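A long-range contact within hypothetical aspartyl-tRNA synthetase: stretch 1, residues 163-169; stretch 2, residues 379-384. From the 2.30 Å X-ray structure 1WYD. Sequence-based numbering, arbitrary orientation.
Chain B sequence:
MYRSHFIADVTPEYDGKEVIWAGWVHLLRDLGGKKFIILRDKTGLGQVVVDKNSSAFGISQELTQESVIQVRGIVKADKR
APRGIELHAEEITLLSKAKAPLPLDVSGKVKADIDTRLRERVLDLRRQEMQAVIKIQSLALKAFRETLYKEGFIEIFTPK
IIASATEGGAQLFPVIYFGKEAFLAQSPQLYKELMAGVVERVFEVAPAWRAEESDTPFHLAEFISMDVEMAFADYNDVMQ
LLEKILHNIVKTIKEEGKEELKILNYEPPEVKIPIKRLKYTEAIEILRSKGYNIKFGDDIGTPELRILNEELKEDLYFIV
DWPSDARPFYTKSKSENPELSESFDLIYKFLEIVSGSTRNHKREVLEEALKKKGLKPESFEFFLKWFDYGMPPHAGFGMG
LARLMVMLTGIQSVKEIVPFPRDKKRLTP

Stretch 1, residues 163-169: ASATEGG
Stretch 2 379-384: SFEFFL

No hydrogen bond crosses this contact, although the atoms that stretch 1 presents are largely polar: three phenylalanine rings meet an irregular loop, burying 256 Å², both sides summed. It illustrates how aromatic rings can pack against backbone carbonyl oxygens without any hydrogen bond. The loop, Ala 163 to Gly 169, is extended at Ser 164 (phi/psi -140/159) and Ala 165 (-71/154), then turns at Thr 166 (-87/-37). In stretch 2, Phe 380 (-118/26) is the N-cap of the helix that occupies 381-384 of this stretch, its O accepting from N of both Phe 383 and Leu 384 at 2.9 Å. The order of residues reverses across the contact: CA of Ser 164 lies 8.8 Å from CA of Phe 382, and CA of Thr 166 lies 7.7 Å from CA of Phe 380.

The CA-to-CB bond of Phe 382 (-56/-23; chi1 77°, p) points toward the loop, which wraps around part of the ring: Ser 164 OG (chi1 p) sits over one face, 3.6 Å from Phe 382 CE1, whereas Ala 165 O meets the edge, 3.4 Å from Phe 382 CZ. Phe 380 (chi1 m) leaves its backbone sideways, yet its ring end reaches in, bringing Phe 380 CE2 to 3.3 Å from Thr 166 O. Thr 166 (chi1 m) places CG2 3.8 Å from CE1 of Phe 383 (chi1 t).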

ATOM      1  N   ALA B 163      19.772  -0.049  -7.914  1.00 41.24           N
ATOM      2  CA  ALA B 163      21.194   0.033  -8.136  1.00 43.94           C
ATOM      3  C   ALA B 163      21.718   1.473  -8.136  1.00 45.86           C
ATOM      4  O   ALA B 163      22.660   1.773  -7.441  1.00 45.49           O
ATOM      5  CB  ALA B 163      21.597  -0.693  -9.403  1.00 42.93           C
ATOM      6  N   SER B 164      21.125   2.350  -8.939  1.00 49.10           N
ATOM      7  CA  SER B 164      21.619   3.717  -9.032  1.00 52.56           C
ATOM      8  C   SER B 164      20.454   4.667  -9.111  1.00 54.04           C
ATOM      9  O   SER B 164      19.366   4.265  -9.462  1.00 55.36           O
ATOM     10  CB  SER B 164      22.568   3.891 -10.227  1.00 52.67           C
ATOM     11  OG  SER B 164      21.933   3.558 -11.457  1.00 56.00           O
ATOM     12  N   ALA B 165      20.691   5.929  -8.781  1.00 56.37           N
ATOM     13  CA  ALA B 165      19.650   6.950  -8.707  1.00 57.44           C
ATOM     14  C   ALA B 165      19.117   7.337 -10.071  1.00 58.99           C
ATOM     15  O   ALA B 165      19.836   7.257 -11.078  1.00 59.44           O
ATOM     16  CB  ALA B 165      20.214   8.187  -8.016  1.00 57.58           C
ATOM     17  N   THR B 166      17.870   7.804 -10.102  1.00 60.40           N
ATOM     18  CA  THR B 166      17.246   8.216 -11.355  1.00 61.39           C
ATOM     19  C   THR B 166      17.580   9.672 -11.648  1.00 62.59           C
ATOM     20  O   THR B 166      17.788  10.052 -12.798  1.00 63.15           O
ATOM     21  CB  THR B 166      15.741   7.941 -11.289  1.00 61.21           C
ATOM     22  OG1 THR B 166      15.521   6.563 -11.612  1.00 61.62           O
ATOM     23  CG2 THR B 166      14.950   8.724 -12.368  1.00 60.77           C
ATOM     24  N   GLU B 167      17.639  10.484 -10.602  1.00 64.02           N
ATOM     25  CA  GLU B 167      18.104  11.861 -10.734  1.00 66.08           C
ATOM     26  C   GLU B 167      19.337  12.118  -9.853  1.00 66.23           C
ATOM     27  O   GLU B 167      19.206  12.242  -8.634  1.00 66.36           O
ATOM     28  CB  GLU B 167      16.986  12.860 -10.401  1.00 66.83           C
ATOM     29  CG  GLU B 167      15.633  12.581 -11.065  1.00 69.02           C
ATOM     30  CD  GLU B 167      14.465  13.014 -10.190  1.00 72.28           C
ATOM     31  OE1 GLU B 167      14.506  14.157  -9.681  1.00 75.43           O
ATOM     32  OE2 GLU B 167      13.510  12.224  -9.996  1.00 73.04           O
ATOM     33  N   GLY B 168      20.522  12.174 -10.484  1.00 66.81           N
ATOM     34  CA  GLY B 168      21.793  12.495  -9.820  1.00 66.26           C
ATOM     35  C   GLY B 168      21.737  13.854  -9.139  1.00 65.85           C
ATOM     36  O   GLY B 168      21.182  14.801  -9.704  1.00 66.65           O
ATOM     37  N   GLY B 169      22.280  13.951  -7.924  1.00 65.30           N
ATOM     38  CA  GLY B 169      22.059  15.115  -7.071  1.00 63.92           C
ATOM     39  C   GLY B 169      21.140  14.807  -5.892  1.00 63.34           C
ATOM     40  O   GLY B 169      21.299  15.366  -4.792  1.00 63.33           O
ATOM     41  N   SER B 379      25.393   6.656 -18.634  1.00 67.05           N
ATOM     42  CA  SER B 379      25.280   6.276 -17.229  1.00 66.10           C
ATOM     43  C   SER B 379      23.823   6.174 -16.772  1.00 64.90           C
ATOM     44  O   SER B 379      23.553   5.845 -15.615  1.00 64.74           O
ATOM     45  CB  SER B 379      26.080   7.254 -16.355  1.00 66.58           C
ATOM     46  OG  SER B 379      25.587   8.573 -16.518  1.00 66.87           O
ATOM     47  N   PHE B 380      22.900   6.457 -17.695  1.00 63.73           N
ATOM     48  CA  PHE B 380      21.454   6.276 -17.486  1.00 62.57           C
ATOM     49  C   PHE B 380      20.857   5.279 -18.451  1.00 61.52           C
ATOM     50  O   PHE B 380      19.659   5.327 -18.740  1.00 61.90           O
ATOM     51  CB  PHE B 380      20.718   7.625 -17.549  1.00 62.49           C
ATOM     52  CG  PHE B 380      21.075   8.527 -16.413  1.00 62.35           C
ATOM     53  CD1 PHE B 380      22.164   9.406 -16.519  1.00 62.21           C
ATOM     54  CD2 PHE B 380      20.388   8.445 -15.210  1.00 61.10           C
ATOM     55  CE1 PHE B 380      22.532  10.234 -15.446  1.00 60.95           C
ATOM     56  CE2 PHE B 380      20.751   9.254 -14.122  1.00 61.88           C
ATOM     57  CZ  PHE B 380      21.821  10.154 -14.243  1.00 61.94           C
ATOM     58  N   GLU B 381      21.702   4.366 -18.934  1.00 59.90           N
ATOM     59  CA  GLU B 381      21.291   3.310 -19.862  1.00 58.35           C
ATOM     60  C   GLU B 381      20.156   2.482 -19.261  1.00 57.58           C
ATOM     61  O   GLU B 381      19.227   2.107 -19.982  1.00 57.43           O
ATOM     62  CB  GLU B 381      22.481   2.410 -20.247  1.00 58.21           C
ATOM     63  CG  GLU B 381      22.333   1.583 -21.527  1.00 57.23           C
ATOM     64  CD  GLU B 381      21.503   2.244 -22.629  1.00 58.42           C
ATOM     65  OE1 GLU B 381      21.745   3.430 -22.965  1.00 57.96           O
ATOM     66  OE2 GLU B 381      20.616   1.569 -23.195  1.00 57.99           O
ATOM     67  N   PHE B 382      20.232   2.236 -17.946  1.00 55.98           N
ATOM     68  CA  PHE B 382      19.193   1.527 -17.197  1.00 55.05           C
ATOM     69  C   PHE B 382      17.788   2.161 -17.326  1.00 54.06           C
ATOM     70  O   PHE B 382      16.772   1.479 -17.134  1.00 53.96           O
ATOM     71  CB  PHE B 382      19.588   1.410 -15.723  1.00 54.70           C
ATOM     72  CG  PHE B 382      19.390   2.678 -14.940  1.00 55.42           C
ATOM     73  CD1 PHE B 382      20.329   3.719 -15.015  1.00 57.75           C
ATOM     74  CD2 PHE B 382      18.272   2.841 -14.125  1.00 56.01           C
ATOM     75  CE1 PHE B 382      20.161   4.903 -14.302  1.00 56.99           C
ATOM     76  CE2 PHE B 382      18.091   4.017 -13.387  1.00 56.53           C
ATOM     77  CZ  PHE B 382      19.039   5.051 -13.476  1.00 57.34           C
ATOM     78  N   PHE B 383      17.750   3.451 -17.654  1.00 52.56           N
ATOM     79  CA  PHE B 383      16.501   4.167 -17.860  1.00 52.09           C
ATOM     80  C   PHE B 383      16.177   4.311 -19.350  1.00 51.26           C
ATOM     81  O   PHE B 383      15.037   4.131 -19.770  1.00 52.39           O
ATOM     82  CB  PHE B 383      16.601   5.548 -17.182  1.00 52.40           C
ATOM     83  CG  PHE B 383      15.290   6.301 -17.049  1.00 49.92           C
ATOM     84  CD1 PHE B 383      14.770   6.594 -15.773  1.00 49.82           C
ATOM     85  CD2 PHE B 383      14.627   6.792 -18.171  1.00 49.39           C
ATOM     86  CE1 PHE B 383      13.581   7.317 -15.612  1.00 50.77           C
ATOM     87  CE2 PHE B 383      13.439   7.515 -18.034  1.00 49.16           C
ATOM     88  CZ  PHE B 383      12.915   7.781 -16.746  1.00 49.93           C
ATOM     89  N   LEU B 384      17.183   4.648 -20.142  1.00 50.08           N
ATOM     90  CA  LEU B 384      17.033   4.846 -21.580  1.00 48.51           C
ATOM     91  C   LEU B 384      16.595   3.628 -22.387  1.00 48.43           C
ATOM     92  O   LEU B 384      15.742   3.752 -23.282  1.00 47.68           O
ATOM     93  CB  LEU B 384      18.335   5.378 -22.155  1.00 48.50           C
ATOM     94  CG  LEU B 384      18.762   6.739 -21.613  1.00 48.09           C
ATOM     95  CD1 LEU B 384      20.216   6.979 -22.047  1.00 49.22           C
ATOM     96  CD2 LEU B 384      17.830   7.831 -22.134  1.00 47.96           C
TER